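Local coordinates for periplasmic binding protein (Sulfurospirillum deleyianum, PDB 4PAG) that probably binds a small solute in the periplasm and delivers it to an ABC transporter, with a histidine molecule bound, at residues K12-P17 and P115-N120. Numbering follows the deposited sequence.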
ATOM      1  N   LYS A  12       9.604  23.748  -9.209  1.00 36.01           N
ATOM      2  CA  LYS A  12      10.393  24.931  -8.868  1.00 38.43           C
ATOM      3  C   LYS A  12      11.261  24.635  -7.652  1.00 38.75           C
ATOM      4  O   LYS A  12      10.803  23.989  -6.708  1.00 42.05           O
ATOM      5  CB  LYS A  12       9.488  26.126  -8.564  1.00 40.46           C
ATOM      6  CG  LYS A  12       8.456  26.426  -9.637  1.00 45.01           C
ATOM      7  CD  LYS A  12       7.776  27.756  -9.367  1.00 52.19           C
ATOM      8  CE  LYS A  12       6.315  27.736  -9.783  1.00 58.95           C
ATOM      9  NZ  LYS A  12       5.665  29.049  -9.520  1.00 60.47           N
ATOM     10  N   PRO A  13      12.519  25.105  -7.663  1.00 40.19           N
ATOM     11  CA  PRO A  13      13.371  24.877  -6.498  1.00 38.35           C
ATOM     12  C   PRO A  13      12.889  25.686  -5.307  1.00 35.20           C
ATOM     13  O   PRO A  13      12.686  26.887  -5.435  1.00 40.29           O
ATOM     14  CB  PRO A  13      14.745  25.372  -6.962  1.00 41.83           C
ATOM     15  CG  PRO A  13      14.448  26.376  -8.019  1.00 44.45           C
ATOM     16  CD  PRO A  13      13.206  25.883  -8.710  1.00 42.37           C
ATOM     17  N   ILE A  14      12.681  25.027  -4.171  1.00 31.10           N
ATOM     18  CA  ILE A  14      12.326  25.714  -2.927  1.00 32.00           C
ATOM     19  C   ILE A  14      13.306  25.314  -1.834  1.00 29.71           C
ATOM     20  O   ILE A  14      13.880  24.228  -1.881  1.00 29.20           O
ATOM     21  CB  ILE A  14      10.881  25.404  -2.473  1.00 35.35           C
ATOM     22  CG1 ILE A  14      10.669  23.897  -2.255  1.00 35.40           C
ATOM     23  CG2 ILE A  14       9.886  25.930  -3.499  1.00 38.97           C
ATOM     24  CD1 ILE A  14       9.474  23.570  -1.387  1.00 37.45           C
ATOM     25  N   VAL A  15      13.496  26.194  -0.857  1.00 30.71           N
ATOM     26  CA  VAL A  15      14.406  25.931   0.251  1.00 33.35           C
ATOM     27  C   VAL A  15      13.605  25.640   1.511  1.00 30.38           C
ATOM     28  O   VAL A  15      12.854  26.492   1.978  1.00 35.13           O
ATOM     29  CB  VAL A  15      15.343  27.129   0.507  1.00 33.79           C
ATOM     30  CG1 VAL A  15      16.242  26.863   1.708  1.00 36.75           C
ATOM     31  CG2 VAL A  15      16.179  27.413  -0.732  1.00 35.82           C
ATOM     32  N   LEU A  16      13.765  24.435   2.052  1.00 28.28           N
ATOM     33  CA  LEU A  16      13.117  24.064   3.300  1.00 29.86           C
ATOM     34  C   LEU A  16      13.963  24.476   4.500  1.00 31.18           C
ATOM     35  O   LEU A  16      15.173  24.672   4.371  1.00 30.99           O
ATOM     36  CB  LEU A  16      12.889  22.551   3.360  1.00 28.79           C
ATOM     37  CG  LEU A  16      12.013  21.949   2.268  1.00 29.37           C
ATOM     38  CD1 LEU A  16      11.855  20.452   2.503  1.00 30.49           C
ATOM     39  CD2 LEU A  16      10.656  22.631   2.230  1.00 30.25           C
ATOM     40  N   PRO A  17      13.328  24.591   5.680  1.00 28.59           N
ATOM     41  CA  PRO A  17      14.066  24.751   6.930  1.00 31.86           C
ATOM     42  C   PRO A  17      15.047  23.609   7.182  1.00 32.46           C
ATOM     43  O   PRO A  17      14.842  22.478   6.702  1.00 28.01           O
ATOM     44  CB  PRO A  17      12.969  24.731   7.996  1.00 34.94           C
ATOM     45  CG  PRO A  17      11.733  25.146   7.285  1.00 34.46           C
ATOM     46  CD  PRO A  17      11.870  24.649   5.884  1.00 29.69           C
ATOM     47  N   PRO A 115       4.896  25.062   1.440  1.00 27.01           N
ATOM     48  CA  PRO A 115       5.811  24.288   0.588  1.00 26.45           C
ATOM     49  C   PRO A 115       5.377  22.826   0.425  1.00 22.81           C
ATOM     50  O   PRO A 115       5.019  22.183   1.408  1.00 22.62           O
ATOM     51  CB  PRO A 115       7.132  24.355   1.359  1.00 28.71           C
ATOM     52  CG  PRO A 115       7.064  25.658   2.077  1.00 31.53           C
ATOM     53  CD  PRO A 115       5.627  25.813   2.478  1.00 29.71           C
ATOM     54  N   ALA A 116       5.403  22.306  -0.799  1.00 20.62           N
ATOM     55  CA  ALA A 116       4.966  20.928  -1.022  1.00 19.75           C
ATOM     56  C   ALA A 116       5.820  20.183  -2.044  1.00 19.61           C
ATOM     57  O   ALA A 116       6.183  20.730  -3.095  1.00 19.78           O
ATOM     58  CB  ALA A 116       3.500  20.898  -1.425  1.00 21.56           C
ATOM     59  N   LEU A 117       6.144  18.936  -1.710  1.00 18.15           N
ATOM     60  CA  LEU A 117       6.890  18.045  -2.585  1.00 18.48           C
ATOM     61  C   LEU A 117       5.971  16.915  -2.962  1.00 19.51           C
ATOM     62  O   LEU A 117       4.996  16.651  -2.262  1.00 23.87           O
ATOM     63  CB  LEU A 117       8.101  17.474  -1.858  1.00 19.15           C
ATOM     64  CG  LEU A 117       8.949  18.493  -1.091  1.00 21.00           C
ATOM     65  CD1 LEU A 117      10.097  17.807  -0.372  1.00 23.00           C
ATOM     66  CD2 LEU A 117       9.464  19.570  -2.027  1.00 22.61           C
ATOM     67  N   LYS A 118       6.279  16.239  -4.058  1.00 19.58           N
ATOM     68  CA  LYS A 118       5.517  15.067  -4.444  1.00 20.96           C
ATOM     69  C   LYS A 118       6.443  13.899  -4.731  1.00 21.13           C
ATOM     70  O   LYS A 118       7.569  14.087  -5.199  1.00 23.01           O
ATOM     71  CB  LYS A 118       4.604  15.377  -5.636  1.00 23.75           C
ATOM     72  CG  LYS A 118       5.280  15.692  -6.962  1.00 26.19           C
ATOM     73  CD  LYS A 118       4.196  16.080  -7.959  1.00 30.44           C
ATOM     74  CE  LYS A 118       4.636  15.948  -9.403  1.00 34.70           C
ATOM     75  NZ  LYS A 118       5.288  17.181  -9.898  1.00 39.42           N
ATOM     76  N   VAL A 119       5.962  12.695  -4.436  1.00 19.86           N
ATOM     77  CA  VAL A 119       6.750  11.487  -4.629  1.00 19.50           C
ATOM     78  C   VAL A 119       5.975  10.472  -5.462  1.00 19.63           C
ATOM     79  O   VAL A 119       4.762  10.312  -5.304  1.00 17.93           O
ATOM     80  CB  VAL A 119       7.195  10.870  -3.283  1.00 20.60           C
ATOM     81  CG1 VAL A 119       8.033  11.874  -2.498  1.00 21.31           C
ATOM     82  CG2 VAL A 119       6.004  10.419  -2.452  1.00 20.29           C
ATOM     83  N   ASN A 120       6.694   9.804  -6.356  1.00 20.99           N
ATOM     84  CA  ASN A 120       6.105   8.860  -7.286  1.00 21.95           C
ATOM     85  C   ASN A 120       6.259   7.431  -6.770  1.00 20.31           C
ATOM     86  O   ASN A 120       7.335   6.845  -6.859  1.00 20.24           O
ATOM     87  CB  ASN A 120       6.756   9.018  -8.661  1.00 24.29           C
ATOM     88  CG  ASN A 120       6.047   8.222  -9.735  1.00 29.47           C
ATOM     89  OD1 ASN A 120       5.276   7.312  -9.444  1.00 31.59           O
ATOM     90  ND2 ASN A 120       6.303   8.562 -10.983  1.00 37.10           N
TER
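Pro115 meets two side chains of 12-17 through a single ring atom. Its CB lies 3.7 Å from CD1 of Ile14 and 4.0 Å from CD2 of Leu16. The Ile14 side chain crosses the proline at a slant, whereas Leu16 and Pro115 pass alongside one another, pointing opposite ways. Ile14 chi1 (59°) tucks CG1 between N and C, and a near-extended chi2 (160°) carries CD1 out to the proline.

Ala116 turns its CB away from 12-17. The methyl packs on Ile93 and Val9, and the backbone is hydrogen-bonded to Val9, in the loop between strands 5-7 and 13-15.

Leu117 brings both of its methyls to the contact. CD2 is 4.1 Å from Ile14 CD1, and CD1 is 4.3 Å from Leu16 CD1. The buried Leu117 also touches Phe6, Ile94, and Tyr133 and Val137 of helix 127-138. No hydrogen bond joins the two segments; the side-chain contacts between them are all apolar.

Further along, Lys118 NZ donates to Val9 O, a polar tie to the same loop.

The arrangement sets the N-terminal antiparallel hairpin, 5-7 with 13-15, against the start of edge strand 116-119. That strand ends the parallel sheet 23-25, 92-96, 116-119, part of the alpha/beta lobe expected of a periplasmic binding protein of the Peripla_BP_2 family.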